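Uncharacterized protein Ta1441 (Thermoplasma acidophilum, PDB 3GAA) is of unknown function but, as a member of the PAC2 family, is probably related to proteasome assembly chaperones. Local coordinates at residues K145-L148 / D149-K152; I233-Q236 / Y237-L240; E239-E242 / K243-E246. All coordinates share one frame; numbering follows the deposited sequence.

Contact 1 (K145-L148 / D149-K152)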
# COMPACT_ATOMS: atom_id res chain seq x y z
N LYS A 145 -12.77 -13.74 -38.68
CA LYS A 145 -13.11 -14.48 -39.90
C LYS A 145 -14.47 -15.13 -39.81
O LYS A 145 -15.33 -14.94 -40.66
CB LYS A 145 -12.05 -15.54 -40.21
CG LYS A 145 -11.01 -15.10 -41.26
CD LYS A 145 -10.40 -16.34 -42.05
CE LYS A 145 -9.50 -15.92 -43.29
NZ LYS A 145 -8.01 -15.76 -43.00
N PRO A 146 -14.70 -15.90 -38.78
CA PRO A 146 -16.01 -16.53 -38.74
C PRO A 146 -17.23 -15.55 -38.79
O PRO A 146 -18.23 -15.81 -39.50
CB PRO A 146 -15.98 -17.32 -37.44
CG PRO A 146 -14.54 -17.44 -37.12
CD PRO A 146 -13.84 -16.27 -37.67
N LYS A 147 -17.13 -14.44 -38.06
CA LYS A 147 -18.10 -13.36 -38.18
C LYS A 147 -18.08 -12.75 -39.60
O LYS A 147 -19.12 -12.68 -40.26
CB LYS A 147 -17.86 -12.30 -37.10
CG LYS A 147 -18.53 -12.62 -35.75
CD LYS A 147 -19.98 -12.07 -35.71
CE LYS A 147 -20.72 -12.41 -34.41
NZ LYS A 147 -21.97 -11.59 -34.22
N LEU A 148 -16.91 -12.32 -40.07
CA LEU A 148 -16.79 -11.74 -41.42
C LEU A 148 -17.47 -12.57 -42.50
O LEU A 148 -18.05 -12.03 -43.42
CB LEU A 148 -15.33 -11.59 -41.81
CG LEU A 148 -14.61 -10.34 -41.40
CD1 LEU A 148 -13.21 -10.39 -41.94
CD2 LEU A 148 -15.35 -9.18 -41.97
N ASP A 149 -17.40 -13.89 -42.35
CA ASP A 149 -17.97 -14.82 -43.29
C ASP A 149 -19.48 -14.87 -43.24
O ASP A 149 -20.09 -14.86 -44.30
CB ASP A 149 -17.35 -16.21 -43.09
CG ASP A 149 -15.90 -16.31 -43.72
OD1 ASP A 149 -15.15 -15.27 -43.79
OD2 ASP A 149 -15.51 -17.44 -44.14
N LYS A 150 -20.08 -14.90 -42.05
CA LYS A 150 -21.53 -14.70 -41.91
C LYS A 150 -21.94 -13.36 -42.53
O LYS A 150 -22.78 -13.31 -43.41
CB LYS A 150 -21.96 -14.71 -40.45
CG LYS A 150 -21.76 -16.03 -39.68
CD LYS A 150 -22.67 -16.13 -38.39
CE LYS A 150 -21.97 -16.73 -37.12
NZ LYS A 150 -21.43 -15.64 -36.14
N PHE A 151 -21.31 -12.28 -42.09
CA PHE A 151 -21.60 -10.94 -42.61
C PHE A 151 -21.52 -10.78 -44.10
O PHE A 151 -22.10 -9.87 -44.64
CB PHE A 151 -20.67 -9.90 -42.01
CG PHE A 151 -20.88 -9.65 -40.55
CD1 PHE A 151 -21.97 -10.16 -39.86
CD2 PHE A 151 -19.97 -8.85 -39.86
CE1 PHE A 151 -22.16 -9.90 -38.51
CE2 PHE A 151 -20.14 -8.59 -38.51
CZ PHE A 151 -21.22 -9.12 -37.83
N LYS A 152 -20.79 -11.66 -44.74
CA LYS A 152 -20.56 -11.58 -46.19
C LYS A 152 -21.75 -12.08 -47.00
O LYS A 152 -22.10 -11.52 -48.04
CB LYS A 152 -19.37 -12.44 -46.55
CG LYS A 152 -18.73 -12.04 -47.84
CD LYS A 152 -17.19 -12.11 -47.74
CE LYS A 152 -16.58 -11.14 -46.65
NZ LYS A 152 -15.22 -11.60 -46.23

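Contact 2 (I233-Q236 / Y237-L240)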
# COMPACT_ATOMS: atom_id res chain seq x y z
N ILE A 233 -21.28 21.60 -31.82
CA ILE A 233 -20.34 21.28 -30.80
C ILE A 233 -18.95 20.87 -31.34
O ILE A 233 -17.93 21.17 -30.71
CB ILE A 233 -20.90 20.15 -29.92
CG1 ILE A 233 -22.14 20.62 -29.17
CG2 ILE A 233 -19.84 19.66 -28.94
CD1 ILE A 233 -22.90 19.50 -28.48
N GLU A 234 -18.94 20.16 -32.47
CA GLU A 234 -17.71 19.92 -33.19
C GLU A 234 -17.05 21.30 -33.25
O GLU A 234 -15.92 21.47 -32.83
CB GLU A 234 -17.97 19.27 -34.61
CG GLU A 234 -18.37 17.67 -34.62
CD GLU A 234 -18.89 17.01 -36.03
OE1 GLU A 234 -19.78 17.57 -36.77
OE2 GLU A 234 -18.42 15.85 -36.35
N GLU A 235 -17.80 22.30 -33.67
CA GLU A 235 -17.28 23.62 -33.97
C GLU A 235 -16.86 24.46 -32.81
O GLU A 235 -15.85 25.15 -32.89
CB GLU A 235 -18.26 24.43 -34.80
CG GLU A 235 -18.34 23.84 -36.18
CD GLU A 235 -19.38 24.49 -37.06
OE1 GLU A 235 -20.46 24.94 -36.55
OE2 GLU A 235 -19.10 24.51 -38.30
N GLN A 236 -17.62 24.47 -31.73
CA GLN A 236 -17.18 25.25 -30.60
C GLN A 236 -16.05 24.51 -29.89
O GLN A 236 -15.23 25.10 -29.22
CB GLN A 236 -18.34 25.55 -29.67
CG GLN A 236 -19.43 26.37 -30.33
CD GLN A 236 -20.60 26.60 -29.39
OE1 GLN A 236 -20.43 26.61 -28.14
NE2 GLN A 236 -21.81 26.77 -29.98
N TYR A 237 -15.97 23.21 -30.07
CA TYR A 237 -14.88 22.49 -29.44
C TYR A 237 -13.56 22.78 -30.17
O TYR A 237 -12.51 22.88 -29.53
CB TYR A 237 -15.15 20.99 -29.31
CG TYR A 237 -14.08 20.30 -28.50
CD1 TYR A 237 -14.02 20.47 -27.12
CD2 TYR A 237 -13.11 19.51 -29.11
CE1 TYR A 237 -13.03 19.86 -26.37
CE2 TYR A 237 -12.12 18.91 -28.39
CZ TYR A 237 -12.07 19.08 -27.01
OH TYR A 237 -11.07 18.48 -26.27
N LYS A 238 -13.59 22.90 -31.49
CA LYS A 238 -12.36 23.24 -32.20
C LYS A 238 -11.90 24.63 -31.75
O LYS A 238 -10.73 24.80 -31.41
CB LYS A 238 -12.55 23.19 -33.72
CG LYS A 238 -12.18 21.83 -34.37
CD LYS A 238 -12.53 21.81 -35.89
CE LYS A 238 -14.09 21.63 -36.15
NZ LYS A 238 -14.69 22.52 -37.24
N GLU A 239 -12.83 25.59 -31.72
CA GLU A 239 -12.60 26.92 -31.16
C GLU A 239 -12.03 26.92 -29.75
O GLU A 239 -11.23 27.76 -29.39
CB GLU A 239 -13.90 27.69 -31.04
CG GLU A 239 -14.55 28.01 -32.32
CD GLU A 239 -15.71 28.95 -32.12
OE1 GLU A 239 -15.47 30.18 -32.10
OE2 GLU A 239 -16.84 28.44 -31.96
N LEU A 240 -12.50 26.01 -28.92
CA LEU A 240 -11.93 25.92 -27.61
C LEU A 240 -10.50 25.46 -27.82
O LEU A 240 -9.60 26.04 -27.27
CB LEU A 240 -12.68 24.95 -26.71
CG LEU A 240 -12.22 24.94 -25.25
CD1 LEU A 240 -12.85 26.12 -24.55
CD2 LEU A 240 -12.52 23.60 -24.54

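Contact 3 (E239-E242 / K243-E246)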
# COMPACT_ATOMS: atom_id res chain seq x y z
N GLU A 239 -12.83 25.59 -31.72
CA GLU A 239 -12.60 26.92 -31.16
C GLU A 239 -12.03 26.92 -29.75
O GLU A 239 -11.23 27.76 -29.39
CB GLU A 239 -13.90 27.69 -31.04
CG GLU A 239 -14.55 28.01 -32.32
CD GLU A 239 -15.71 28.95 -32.12
OE1 GLU A 239 -15.47 30.18 -32.10
OE2 GLU A 239 -16.84 28.44 -31.96
N LEU A 240 -12.50 26.01 -28.92
CA LEU A 240 -11.93 25.92 -27.61
C LEU A 240 -10.50 25.46 -27.82
O LEU A 240 -9.60 26.04 -27.27
CB LEU A 240 -12.68 24.95 -26.71
CG LEU A 240 -12.22 24.94 -25.25
CD1 LEU A 240 -12.85 26.12 -24.55
CD2 LEU A 240 -12.52 23.60 -24.54
N GLN A 241 -10.28 24.44 -28.62
CA GLN A 241 -8.92 23.95 -28.71
C GLN A 241 -7.94 24.92 -29.35
O GLN A 241 -6.77 24.92 -29.00
CB GLN A 241 -8.87 22.58 -29.34
CG GLN A 241 -8.89 21.56 -28.26
CD GLN A 241 -8.72 20.17 -28.78
OE1 GLN A 241 -9.09 19.88 -29.93
NE2 GLN A 241 -8.16 19.27 -27.95
N GLU A 242 -8.41 25.79 -30.23
CA GLU A 242 -7.53 26.83 -30.74
C GLU A 242 -7.11 27.80 -29.62
O GLU A 242 -5.93 27.86 -29.27
CB GLU A 242 -8.18 27.56 -31.91
CG GLU A 242 -7.23 28.52 -32.66
CD GLU A 242 -6.24 27.83 -33.65
OE1 GLU A 242 -5.77 28.54 -34.60
OE2 GLU A 242 -5.94 26.62 -33.49
N LYS A 243 -8.06 28.52 -29.05
CA LYS A 243 -7.82 29.37 -27.88
C LYS A 243 -7.01 28.75 -26.75
O LYS A 243 -6.22 29.45 -26.12
CB LYS A 243 -9.15 29.80 -27.27
CG LYS A 243 -9.80 30.88 -28.04
CD LYS A 243 -11.22 31.17 -27.54
CE LYS A 243 -11.79 32.38 -28.30
NZ LYS A 243 -13.18 32.69 -27.91
N GLN A 244 -7.20 27.45 -26.49
CA GLN A 244 -6.64 26.76 -25.29
C GLN A 244 -5.11 26.87 -25.16
O GLN A 244 -4.55 26.68 -24.07
CB GLN A 244 -7.09 25.28 -25.20
CG GLN A 244 -8.28 25.03 -24.23
CD GLN A 244 -8.85 23.59 -24.27
OE1 GLN A 244 -8.98 22.97 -25.33
NE2 GLN A 244 -9.21 23.08 -23.10
N LYS A 245 -4.44 27.16 -26.27
CA LYS A 245 -3.04 27.58 -26.23
C LYS A 245 -2.72 28.56 -25.04
O LYS A 245 -2.01 28.17 -24.07
CB LYS A 245 -2.65 28.17 -27.59
CG LYS A 245 -2.79 27.15 -28.70
CD LYS A 245 -2.85 27.81 -30.08
CE LYS A 245 -3.45 26.85 -31.11
NZ LYS A 245 -3.31 25.42 -30.68
N GLU A 246 -3.24 29.80 -25.08
CA GLU A 246 -2.97 30.82 -24.02
C GLU A 246 -3.86 30.67 -22.78
O GLU A 246 -3.87 31.55 -21.91
CB GLU A 246 -3.09 32.27 -24.57
CG GLU A 246 -2.01 32.67 -25.58
CD GLU A 246 -2.40 32.32 -27.02
OE1 GLU A 246 -2.82 33.23 -27.76
OE2 GLU A 246 -2.31 31.13 -27.39

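Contact 1 (K145-L148 / D149-K152)
Lys147 and Phe151, four residues apart on one helix, meet through both backbone and side chain. Three i to i+4 backbone bonds define the turn: Phe151 N to Lys147 O at 2.9 Å and nearly straight (170°), Asp149 N to Lys145 O at 2.9 Å, and a longer one from Lys150 N to Pro146 O at 3.3 Å. The apolar part rests on the Lys147 chain, which bends at its second torsion (chi2 -88°) and brings the methylene CD to 3.8 Å from Phe151 CZ at the far end of the ring. Nearer the root of that ring, the carbonyl of Lys147 lies over one face. Charge forms the third element. Lys150 crosses the Lys147 chain at a slant, with its NZ 3.7 Å from Lys147 CE, and the two ammonium groups come within 4.5 Å (NZ of Lys147 to NZ of Lys150). Two like charges so close would probably be unfavourable alone, but Lys147 NZ is salt-bridged to Glu121 and hydrogen-bonded to Tyr210 OH. In the fold, helix 145-153 links strands 140-142 and 157-158 of a beta-alpha-beta unit at one end of the sheet; Phe151 meets Phe185 of strand 181-190, while Leu148 packs on Gly73 of the second subunit.

Contact 2 (I233-Q236 / Y237-L240)
Four i to i+4 backbone bonds carry the helix from Ile233 to Leu240, the first joining Tyr237 N to Ile233 O at 2.9 Å and the last Leu240 N to Gln236 O, also at 2.9 Å. On the solvent side, Glu239 leans back along the preceding turn. Its CG lies anti to the carbonyl carbon (chi1 -66°), which sets it beside Glu235 O, and one carboxylate oxygen, OE2, settles 3.7 Å from Gln236 CG. The planes of the Gln236 amide and the Glu239 carboxylate stand 87° apart, and the carboxylate meets the methylene CG, not the amide. The Gln236 amide has its polar partner outside the helix: OE1 accepts a hydrogen bond from Ala162 N of the third subunit. Lys238, bent at its third and fourth torsions, passes its CE by Glu234 O and brings NZ 4.0 Å from Glu235 CG, but Glu235 OE2 is 5.0 Å from Lys238 NZ. Tyr237 directs its ring toward Pro65 and Pro97. The chemistry is thus divided as in an amphipathic helix: on one flank, charges near each other but not in contact, their attraction probably modest; on the other, a largely apolar surface for loops and the third subunit, joined to the latter through Gln236 OE1.

Contact 3 (E239-E242 / K243-E246)
Gln244 N donates to Leu240 O at 2.9 Å, with the donor nearly in line with the carbonyl, and this i to i+4 bond belongs to the helical turn that sets the two side chains on the same face. The Gln244 amide slants across the leucine: its NE2 lies 3.6 Å from Leu240 CD2, while its other corner, OE1, rests 3.3 Å from Gln241 CG. The amide planes of Gln241 and Gln244 are 45° apart; the touch itself is between that oxygen and the methylene. An alanine here would take away the amide and is likely to open a gap beside Leu240 CD2, lose the touch on Gln241 CG and weaken the packing on Ser100 of the third subunit. Beyond this point the backbone hold weakens, for the Lys245 N to Glu242 O bond is weak at 3.4 Å. The Lys245 chain crosses Glu242 at a slant, with CE 3.5 Å from Glu242 OE2. Glu242 reaches that spot by bending at its second torsion (chi2 78°). The charged ends, Glu242 OE2 and Lys245 NZ, stay 4.0 Å apart, an attraction beyond salt-bridge range. The whole contact lies on the surface, where helix 219-243 runs out into the final modelled residues; it adjoins the third subunit, with Leu240 packing on its Ala165, beside strand 163-164.

How the contacts relate
The three contacts show how the same i to i+4 pattern serves different places in one fold. Contact 1 comes first along the chain, in a short helix joining two strands at one end of the mixed sheet, and lies against the second subunit. Contacts 2 and 3 overlap, sharing Glu239 and Leu240, with contact 3 beginning where contact 2 ends and running off the C-terminal end of helix 219-243; their centres are about 9 Å apart. The centre of contact 1 lies about 39 Å from that of contact 2 and 44 Å from that of contact 3. Contacts 2 and 3, in a predicted coiled coil, both touch the third subunit, so these two regions, on opposite sides of the chain's centre, meet different subunits of the ten-chain assembly.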